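Local structure of dihydroorotate dehydrogenase (Schistosoma mansoni, 6UY4) at residues Ile334-Leu344 and Lys367-Leu375. The protein probably catalyses the FMN-dependent oxidation of (S)-dihydroorotate to orotate with a quinone as electron acceptor, a step of de novo pyrimidine synthesis. Numbering follows the deposited sequence.
Sequences ISCGEDALSKL and KVAREINKL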
loop_
_atom_site.group_PDB
_atom_site.type_symbol
_atom_site.label_atom_id
_atom_site.label_comp_id
_atom_site.label_asym_id
_atom_site.label_seq_id
_atom_site.Cartn_x
_atom_site.Cartn_y
_atom_site.Cartn_z
ATOM N N ILE A 334 9.864 -1.320 5.643
ATOM C CA ILE A 334 10.538 -2.611 5.543
ATOM C C ILE A 334 11.672 -2.475 4.532
ATOM O O ILE A 334 11.431 -2.280 3.339
ATOM C CB ILE A 334 9.569 -3.726 5.142
ATOM C CG1 ILE A 334 8.587 -4.013 6.277
ATOM C CG2 ILE A 334 10.333 -4.987 4.769
ATOM C CD1 ILE A 334 7.638 -5.146 5.980
ATOM N N SER A 335 12.913 -2.579 5.010
ATOM C CA SER A 335 14.081 -2.521 4.142
ATOM C C SER A 335 14.944 -3.774 4.176
ATOM O O SER A 335 15.787 -3.939 3.286
ATOM C CB SER A 335 14.959 -1.311 4.500
ATOM O OG SER A 335 14.277 -0.093 4.254
ATOM N N CYS A 336 14.767 -4.651 5.160
ATOM C CA CYS A 336 15.522 -5.893 5.240
ATOM C C CYS A 336 14.607 -6.961 5.837
ATOM O O CYS A 336 13.399 -6.749 5.998
ATOM C CB CYS A 336 16.811 -5.692 6.048
ATOM S SG CYS A 336 16.552 -5.222 7.766
ATOM N N GLY A 337 15.192 -8.116 6.171
ATOM C CA GLY A 337 14.384 -9.236 6.626
ATOM C C GLY A 337 13.919 -9.087 8.064
ATOM O O GLY A 337 12.804 -9.483 8.408
ATOM N N GLU A 338 14.766 -8.515 8.925
ATOM C CA GLU A 338 14.403 -8.402 10.334
ATOM C C GLU A 338 13.281 -7.394 10.542
ATOM O O GLU A 338 12.538 -7.495 11.524
ATOM C CB GLU A 338 15.631 -8.031 11.164
ATOM C CG GLU A 338 16.098 -6.599 11.002
ATOM C CD GLU A 338 17.193 -6.232 11.986
ATOM O OE1 GLU A 338 17.503 -7.059 12.869
ATOM O OE2 GLU A 338 17.743 -5.115 11.876
ATOM N N ASP A 339 13.131 -6.428 9.631
ATOM C CA ASP A 339 12.000 -5.512 9.719
ATOM C C ASP A 339 10.690 -6.245 9.471
ATOM O O ASP A 339 9.718 -6.074 10.217
ATOM C CB ASP A 339 12.161 -4.361 8.724
ATOM C CG ASP A 339 13.408 -3.539 8.974
ATOM O OD1 ASP A 339 14.130 -3.247 7.998
ATOM O OD2 ASP A 339 13.674 -3.198 10.145
ATOM N N ALA A 340 10.646 -7.070 8.422
ATOM C CA ALA A 340 9.442 -7.844 8.141
ATOM C C ALA A 340 9.167 -8.851 9.249
ATOM O O ALA A 340 8.007 -9.098 9.600
ATOM C CB ALA A 340 9.573 -8.549 6.792
ATOM N N LEU A 341 10.222 -9.439 9.817
ATOM C CA LEU A 341 10.032 -10.383 10.913
ATOM C C LEU A 341 9.507 -9.682 12.159
ATOM O O LEU A 341 8.717 -10.258 12.917
ATOM C CB LEU A 341 11.341 -11.112 11.214
ATOM C CG LEU A 341 11.254 -12.220 12.265
ATOM C CD1 LEU A 341 10.165 -13.215 11.895
ATOM C CD2 LEU A 341 12.593 -12.922 12.423
ATOM N N SER A 342 9.934 -8.437 12.390
ATOM C CA SER A 342 9.399 -7.668 13.508
ATOM C C SER A 342 7.900 -7.442 13.347
ATOM O O SER A 342 7.136 -7.575 14.310
ATOM C CB SER A 342 10.134 -6.333 13.629
ATOM O OG SER A 342 11.523 -6.529 13.831
ATOM N N LYS A 343 7.463 -7.113 12.128
ATOM C CA LYS A 343 6.039 -6.913 11.882
ATOM C C LYS A 343 5.270 -8.223 11.986
ATOM O O LYS A 343 4.168 -8.257 12.546
ATOM C CB LYS A 343 5.824 -6.275 10.509
ATOM C CG LYS A 343 6.309 -4.838 10.398
ATOM C CD LYS A 343 5.920 -4.227 9.060
ATOM C CE LYS A 343 6.425 -2.798 8.933
ATOM N NZ LYS A 343 5.830 -1.893 9.956
ATOM N N LEU A 344 5.829 -9.312 11.449
ATOM C CA LEU A 344 5.148 -10.600 11.527
ATOM C C LEU A 344 5.026 -11.076 12.970
ATOM O O LEU A 344 3.998 -11.643 13.356
ATOM C CB LEU A 344 5.881 -11.639 10.677
ATOM C CG LEU A 344 5.840 -11.440 9.159
ATOM C CD1 LEU A 344 6.612 -12.542 8.455
ATOM C CD2 LEU A 344 4.407 -11.383 8.654
ATOM N N LYS A 367 15.115 -10.709 -1.581
ATOM C CA LYS A 367 16.131 -10.443 -0.567
ATOM C C LYS A 367 15.549 -10.575 0.833
ATOM O O LYS A 367 16.066 -11.326 1.668
ATOM C CB LYS A 367 16.725 -9.048 -0.763
ATOM C CG LYS A 367 17.716 -8.647 0.321
ATOM C CD LYS A 367 17.825 -7.135 0.451
ATOM C CE LYS A 367 18.812 -6.745 1.541
ATOM N NZ LYS A 367 18.711 -5.304 1.901
ATOM N N VAL A 368 14.461 -9.847 1.103
ATOM C CA VAL A 368 13.825 -9.898 2.417
ATOM C C VAL A 368 13.373 -11.317 2.735
ATOM O O VAL A 368 13.494 -11.784 3.875
ATOM C CB VAL A 368 12.650 -8.903 2.480
ATOM C CG1 VAL A 368 12.017 -8.908 3.864
ATOM C CG2 VAL A 368 13.116 -7.506 2.103
ATOM N N ALA A 369 12.851 -12.025 1.730
ATOM C CA ALA A 369 12.404 -13.400 1.928
ATOM C C ALA A 369 13.558 -14.297 2.358
ATOM O O ALA A 369 13.420 -15.108 3.282
ATOM C CB ALA A 369 11.758 -13.924 0.645
ATOM N N ARG A 370 14.708 -14.165 1.689
ATOM C CA ARG A 370 15.887 -14.940 2.061
ATOM C C ARG A 370 16.271 -14.689 3.513
ATOM O O ARG A 370 16.538 -15.630 4.270
ATOM C CB ARG A 370 17.054 -14.593 1.135
ATOM C CG ARG A 370 16.881 -15.044 -0.306
ATOM C CD ARG A 370 17.838 -14.298 -1.225
ATOM N NE ARG A 370 19.206 -14.306 -0.712
ATOM N N GLU A 371 16.294 -13.417 3.921
ATOM C CA GLU A 371 16.722 -13.077 5.274
ATOM C C GLU A 371 15.759 -13.627 6.318
ATOM O O GLU A 371 16.185 -14.080 7.386
ATOM C CB GLU A 371 16.854 -11.562 5.417
ATOM C CG GLU A 371 17.730 -10.911 4.364
ATOM C CD GLU A 371 17.958 -9.437 4.627
ATOM O OE1 GLU A 371 18.484 -9.099 5.709
ATOM O OE2 GLU A 371 17.604 -8.615 3.757
ATOM N N ILE A 372 14.456 -13.588 6.031
ATOM C CA ILE A 372 13.473 -14.148 6.956
ATOM C C ILE A 372 13.712 -15.641 7.141
ATOM O O ILE A 372 13.694 -16.158 8.264
ATOM C CB ILE A 372 12.042 -13.866 6.460
ATOM C CG1 ILE A 372 11.749 -12.365 6.466
ATOM C CG2 ILE A 372 11.026 -14.607 7.315
ATOM C CD1 ILE A 372 10.347 -12.025 6.004
ATOM N N ASN A 373 13.947 -16.354 6.036
ATOM C CA ASN A 373 14.179 -17.792 6.116
ATOM C C ASN A 373 15.458 -18.111 6.882
ATOM O O ASN A 373 15.567 -19.183 7.488
ATOM C CB ASN A 373 14.232 -18.391 4.709
ATOM C CG ASN A 373 13.568 -19.754 4.628
ATOM O OD1 ASN A 373 13.464 -20.469 5.626
ATOM N ND2 ASN A 373 13.114 -20.122 3.435
ATOM N N LYS A 374 16.429 -17.194 6.876
ATOM C CA LYS A 374 17.660 -17.406 7.628
ATOM C C LYS A 374 17.486 -17.102 9.110
ATOM O O LYS A 374 18.194 -17.680 9.942
ATOM C CB LYS A 374 18.787 -16.548 7.050
ATOM N N LEU A 375 16.556 -16.210 9.459
ATOM C CA LEU A 375 16.351 -15.858 10.859
ATOM C C LEU A 375 15.509 -16.891 11.594
ATOM O O LEU A 375 15.639 -17.033 12.816
ATOM C CB LEU A 375 15.700 -14.478 10.966
ATOM C CG LEU A 375 16.572 -13.294 10.542
ATOM C CD1 LEU A 375 15.795 -11.989 10.622
ATOM C CD2 LEU A 375 17.827 -13.226 11.395
#
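Gly-337, in the first turn of its helix, meets Val-368 with their CA atoms 4.3 Å apart, where the axes of 337-344 and 367-375 approach to 8.3 Å and cross at -66°. Lacking a side chain, Gly-337 lets the second helix come close to its backbone: CB of Glu-371 packs 3.6 Å from CA of Gly-337, and Val-368 lies beside it. With its CG1 anti to the backbone N (chi1 -178°), Val-368 directs that methyl to the 336-337 peptide and on to CB of Ala-340, 3.8 Å away. Ile-372 lies along the next part of the groove; its CG1 passes over the carbonyl O of Gly-337, and its terminal CD1 reaches CB of Ala-340 at 3.6 Å, with Leu-344 at the far edge. Farther out, Leu-341 and Leu-375 cross obliquely, CD2 of Leu-341 lying 3.8 Å from CB of Leu-375, while CD1 of Leu-375 also rests against the backbone of Glu-338.

The other end of the contact is polar. The carboxylate of Glu-371 sits by the start of helix 337-344, its OE2 3.4 Å from N of Gly-337, where the helix dipole would probably favour a negative charge. Lys-367 runs out as an extended chain alongside, its NZ in a long salt bridge of 4.0 Å to OE2 of Glu-371 and hydrogen-bonded to Gln-360. Asp-339 turns back to accept a hydrogen bond from N of Ser-335, tying the loop to the first helical turn. This loop follows FMN-binding Gly-333, and Ile-334 comes near the flavin nucleotide; the contact thus joins two outer helices that follow the neighbouring strands 328-331 and 350-353 of the TIM (beta/alpha) barrel, the second helix being the C-terminal one, in this class 2 dihydroorotate dehydrogenase.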